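Local coordinates for L-iditol 2-dehydrogenase (Clostridium scindens, PDB 4OH1), which probably catalyses the NAD+-dependent oxidation of L-iditol or related polyols as a zinc-containing member of the alcohol dehydrogenase family, at residues 28-33 with 80-85; 202-207 with 221-226. All coordinates share one frame; numbering follows the deposited sequence.

In the fold
The two contacts follow one another along the chain, contact 1 closing before contact 2 opens, and they lie on opposite sides of its centre. Their own centres are 47 Å apart and their nearest atoms about 35 Å. Contact 1 joins the loop between strands 20-26 and 35-44 to the end of strand 75-83, part of the mixed sheet of the GroES-like domain. Contact 2 pairs strand 200-205 with strand 221-224, which is outermost in the chain's parallel six-stranded sheet. They share no sheet or helix: contact 1 belongs to the GroES-like catalytic domain and contact 2 to the Rossmann-type domain, the two-domain build of zinc-containing alcohol dehydrogenases. Both lie away from the zinc sites and are untouched by other subunits.

Contact 1. Residues 28-33 with 80-85; sequences MPEPKD and IDKVGS
Asp-33 and Gly-84 bring the two backbones within 4.0 Å, CA to CA, where the loop 28-33 runs beside 81-85, the end of strand 75-83 and the turn after it, their end-to-end directions 29° apart. The strand belongs to the mixed sheet of the GroES-like domain, and a classic beta bulge sets Asp-81 and Lys-82 both opposite Arg-37 of the neighbouring strand 35-44. From this bulge Lys-82 sends an extended side chain toward the loop, its CG anti to the backbone N (chi1 173°). The chain crosses the Pro-31 ring at about a right angle, with Lys-82 CG 3.7 Å from Pro-31 CG. Beyond the ring, Lys-82 NZ forms a salt bridge and hydrogen bond with Glu-30 OE1 at 2.6 Å, meeting the carboxylate on its syn side, 28° out of plane. Glu-30 OE2 is paired with Arg-37, so two cations share this surface carboxylate. Met-28, a selenomethionine, meets Asp-81 tip to tip, CE 3.9 Å from OD2, the oxygen that also bridges to Arg-37. At the far end Gly-84, the N-cap of helix 85-89, lies so close that its CA is 3.4 Å from Lys-32 O in a CA-H...O contact. A water completes the join: it donates to Asp-33 OD1 at 2.6 Å and accepts from Ser-85 N at 2.8 Å.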
# COMPACT_ATOMS: atom_id res chain seq x y z
N MSE A 28 44.38 14.28 10.96
CA MSE A 28 43.53 14.65 9.87
C MSE A 28 43.25 13.43 8.98
O MSE A 28 44.17 12.78 8.51
CB MSE A 28 44.26 15.71 9.05
CG MSE A 28 43.52 16.22 7.86
SE MSE A 28 42.00 17.32 8.48
CE MSE A 28 41.96 18.84 7.24
N PRO A 29 41.97 13.08 8.75
CA PRO A 29 41.76 11.93 7.86
C PRO A 29 41.83 12.31 6.37
O PRO A 29 41.64 13.47 6.00
CB PRO A 29 40.36 11.46 8.24
CG PRO A 29 39.65 12.68 8.64
CD PRO A 29 40.72 13.52 9.38
N GLU A 30 42.09 11.33 5.52
CA GLU A 30 42.36 11.53 4.11
C GLU A 30 41.40 10.69 3.32
O GLU A 30 41.24 9.54 3.61
CB GLU A 30 43.81 11.07 3.81
CG GLU A 30 44.91 12.09 4.19
CD GLU A 30 44.62 13.47 3.60
OE1 GLU A 30 43.95 13.53 2.55
OE2 GLU A 30 45.03 14.50 4.18
N PRO A 31 40.74 11.25 2.33
CA PRO A 31 39.80 10.41 1.59
C PRO A 31 40.44 9.60 0.47
O PRO A 31 41.23 10.13 -0.27
CB PRO A 31 38.88 11.41 0.96
CG PRO A 31 39.71 12.66 0.87
CD PRO A 31 40.58 12.67 2.03
N LYS A 32 40.04 8.34 0.33
CA LYS A 32 40.37 7.54 -0.86
C LYS A 32 39.59 8.06 -2.06
O LYS A 32 38.91 9.07 -1.94
CB LYS A 32 40.00 6.09 -0.66
CG LYS A 32 40.49 5.48 0.58
CD LYS A 32 40.29 3.97 0.48
CE LYS A 32 40.26 3.29 1.82
NZ LYS A 32 41.27 3.86 2.74
N ASP A 33 39.67 7.37 -3.20
CA ASP A 33 39.08 7.85 -4.49
C ASP A 33 37.55 8.11 -4.44
O ASP A 33 37.05 9.10 -5.02
CB ASP A 33 39.38 6.86 -5.64
CG ASP A 33 40.88 6.78 -5.98
OD1 ASP A 33 41.66 7.64 -5.55
OD2 ASP A 33 41.28 5.84 -6.69
N ILE A 80 32.01 20.33 2.21
CA ILE A 80 33.02 19.48 1.64
C ILE A 80 34.38 20.21 1.62
O ILE A 80 34.49 21.34 1.17
CB ILE A 80 32.65 19.05 0.23
CG1 ILE A 80 31.37 18.20 0.26
CG2 ILE A 80 33.81 18.24 -0.39
CD1 ILE A 80 31.07 17.40 -1.01
N ASP A 81 35.39 19.52 2.16
CA ASP A 81 36.73 20.03 2.32
C ASP A 81 37.71 19.39 1.32
O ASP A 81 38.66 20.02 0.92
CB ASP A 81 37.21 19.68 3.71
CG ASP A 81 38.56 20.26 4.01
OD1 ASP A 81 38.63 21.50 4.07
OD2 ASP A 81 39.52 19.48 4.22
N LYS A 82 37.47 18.15 0.92
CA LYS A 82 38.31 17.47 -0.03
C LYS A 82 37.61 16.23 -0.58
O LYS A 82 36.88 15.53 0.15
CB LYS A 82 39.58 17.03 0.66
CG LYS A 82 40.48 16.17 -0.18
CD LYS A 82 41.87 16.10 0.43
CE LYS A 82 42.83 15.17 -0.36
NZ LYS A 82 44.07 15.00 0.43
N VAL A 83 37.83 15.98 -1.86
CA VAL A 83 37.09 14.99 -2.63
C VAL A 83 38.08 14.02 -3.32
O VAL A 83 38.98 14.45 -4.00
CB VAL A 83 36.26 15.73 -3.75
CG1 VAL A 83 35.46 14.74 -4.55
CG2 VAL A 83 35.28 16.70 -3.16
N GLY A 84 37.91 12.71 -3.17
CA GLY A 84 38.62 11.76 -4.02
C GLY A 84 38.26 11.92 -5.49
O GLY A 84 37.19 12.40 -5.84
N SER A 85 39.15 11.48 -6.37
CA SER A 85 38.95 11.63 -7.79
C SER A 85 37.67 10.95 -8.30
O SER A 85 36.99 11.53 -9.12
CB SER A 85 40.20 11.12 -8.55
OG SER A 85 40.59 9.84 -8.12
O HOH W 1 41.37 10.17 -5.19

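Contact 2. Residues 202-207 with 221-226; sequences TVFDIV and YALNSA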
# COMPACT_ATOMS: atom_id res chain seq x y z
N THR A 202 -1.81 13.98 20.71
CA THR A 202 -1.62 14.03 22.17
C THR A 202 -0.27 13.49 22.53
O THR A 202 0.11 12.38 22.13
CB THR A 202 -2.64 13.13 22.85
OG1 THR A 202 -3.95 13.55 22.47
CG2 THR A 202 -2.53 13.18 24.35
N VAL A 203 0.49 14.27 23.26
CA VAL A 203 1.81 13.86 23.74
C VAL A 203 1.78 13.51 25.22
O VAL A 203 1.08 14.14 26.04
CB VAL A 203 2.84 14.97 23.47
CG1 VAL A 203 4.23 14.66 24.05
CG2 VAL A 203 2.97 15.21 21.95
N PHE A 204 2.56 12.49 25.58
CA PHE A 204 2.61 12.01 26.95
C PHE A 204 4.05 12.13 27.47
O PHE A 204 4.96 11.78 26.77
CB PHE A 204 2.16 10.55 27.04
CG PHE A 204 0.75 10.32 26.62
CD1 PHE A 204 0.43 10.23 25.27
CD2 PHE A 204 -0.26 10.12 27.55
CE1 PHE A 204 -0.87 9.97 24.85
CE2 PHE A 204 -1.56 9.86 27.13
CZ PHE A 204 -1.84 9.80 25.74
N ASP A 205 4.23 12.67 28.68
CA ASP A 205 5.56 12.67 29.32
C ASP A 205 5.40 12.77 30.83
O ASP A 205 4.30 13.04 31.27
CB ASP A 205 6.40 13.85 28.78
CG ASP A 205 7.90 13.67 29.00
OD1 ASP A 205 8.43 13.99 30.11
OD2 ASP A 205 8.60 13.24 28.06
N ILE A 206 6.49 12.62 31.61
CA ILE A 206 6.49 12.90 33.09
C ILE A 206 6.69 14.38 33.44
O ILE A 206 6.20 14.93 34.45
CB ILE A 206 7.64 12.18 33.79
CG1 ILE A 206 7.73 10.72 33.36
CG2 ILE A 206 7.44 12.24 35.29
CD1 ILE A 206 6.38 10.03 33.35
N VAL A 207 7.48 15.01 32.62
CA VAL A 207 8.01 16.30 32.96
C VAL A 207 7.10 17.40 32.43
O VAL A 207 6.84 17.45 31.26
CB VAL A 207 9.42 16.42 32.36
CG1 VAL A 207 10.06 17.80 32.63
CG2 VAL A 207 10.30 15.22 32.85
N TYR A 221 -3.03 18.14 22.74
CA TYR A 221 -3.06 17.90 24.16
C TYR A 221 -1.71 17.37 24.59
O TYR A 221 -0.99 16.73 23.82
CB TYR A 221 -4.14 16.85 24.48
CG TYR A 221 -5.49 17.25 23.99
CD1 TYR A 221 -6.19 18.29 24.60
CD2 TYR A 221 -6.05 16.65 22.90
CE1 TYR A 221 -7.41 18.68 24.15
CE2 TYR A 221 -7.31 17.05 22.42
CZ TYR A 221 -7.96 18.07 23.07
OH TYR A 221 -9.16 18.50 22.64
N ALA A 222 -1.39 17.61 25.83
CA ALA A 222 -0.14 17.15 26.40
C ALA A 222 -0.40 16.69 27.82
O ALA A 222 -0.83 17.46 28.64
CB ALA A 222 0.87 18.24 26.38
N LEU A 223 -0.16 15.41 28.09
CA LEU A 223 -0.61 14.82 29.33
C LEU A 223 0.50 14.15 30.08
O LEU A 223 1.46 13.62 29.50
CB LEU A 223 -1.67 13.76 29.04
CG LEU A 223 -2.95 14.22 28.34
CD1 LEU A 223 -3.85 13.04 28.02
CD2 LEU A 223 -3.63 15.23 29.21
N ASN A 224 0.33 14.13 31.39
CA ASN A 224 1.28 13.48 32.27
C ASN A 224 1.09 11.98 32.35
O ASN A 224 0.06 11.50 32.85
CB ASN A 224 1.18 14.07 33.65
CG ASN A 224 2.34 13.63 34.51
OD1 ASN A 224 2.70 12.44 34.57
ND2 ASN A 224 2.99 14.61 35.10
N SER A 225 2.09 11.22 31.91
CA SER A 225 1.93 9.77 31.72
C SER A 225 1.99 8.98 33.01
O SER A 225 1.67 7.78 32.99
CB SER A 225 2.96 9.21 30.75
OG SER A 225 4.26 9.61 31.10
N ALA A 226 2.42 9.66 34.08
CA ALA A 226 2.46 9.16 35.45
C ALA A 226 1.16 9.36 36.23
O ALA A 226 0.85 8.57 37.09
CB ALA A 226 3.64 9.80 36.23
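Phe-204 and Leu-223 lie side by side and point the same way, the Phe-204 ring meeting Leu-223 CD1 obliquely through CE2 at 4.0 Å. In both, CG is anti to the carbonyl carbon, near -60° in chi1, which inclines the two groups alike. Leu-223 CD1 also touches CG2 of Thr-202, whose side chain crosses that of Leu-223 obliquely. Thr-202 OG1 sits at the edge of the Tyr-221 ring, near its plane and 3.8 Å from CD2, while its hydrogen bond goes to Tyr-242 OH. These four residues share one face of the sheet, where helix 230-238 covers Phe-204, Tyr-221 and Leu-223. Val-203, Ala-222, Asp-205 and Asn-224 occupy the other face, against which helix 208-216 packs. The strands are parallel and joined by that helix, a beta-alpha-beta unit of the Rossmann fold. Leu-223 N donates to Val-203 O at 2.7 Å, nearly in line with the carbonyl; Val-203 N and Asp-205 N bond in turn to Tyr-221 O and Leu-223 O. Past the strand end the geometry changes: Ser-225 N reaches Asp-205 O at 2.9 Å from above the carbonyl plane, 51° out of it. Asp-205 and Asn-224, paired across the strand ends, each form an Asx turn. Asp-205 OD1 uses its anti lone pair for Val-207 N, the N-cap residue of helix 208-216, while OD2 takes Ala-182 N from the glycine-rich turn, consistent with a dinucleotide-binding site. Asn-224 OD1 accepts from Ala-226 N in the carbonyl plane at 2.8 Å. At the solvent-exposed end Ile-206 CD1 rests 4.0 Å from Ala-226 CB.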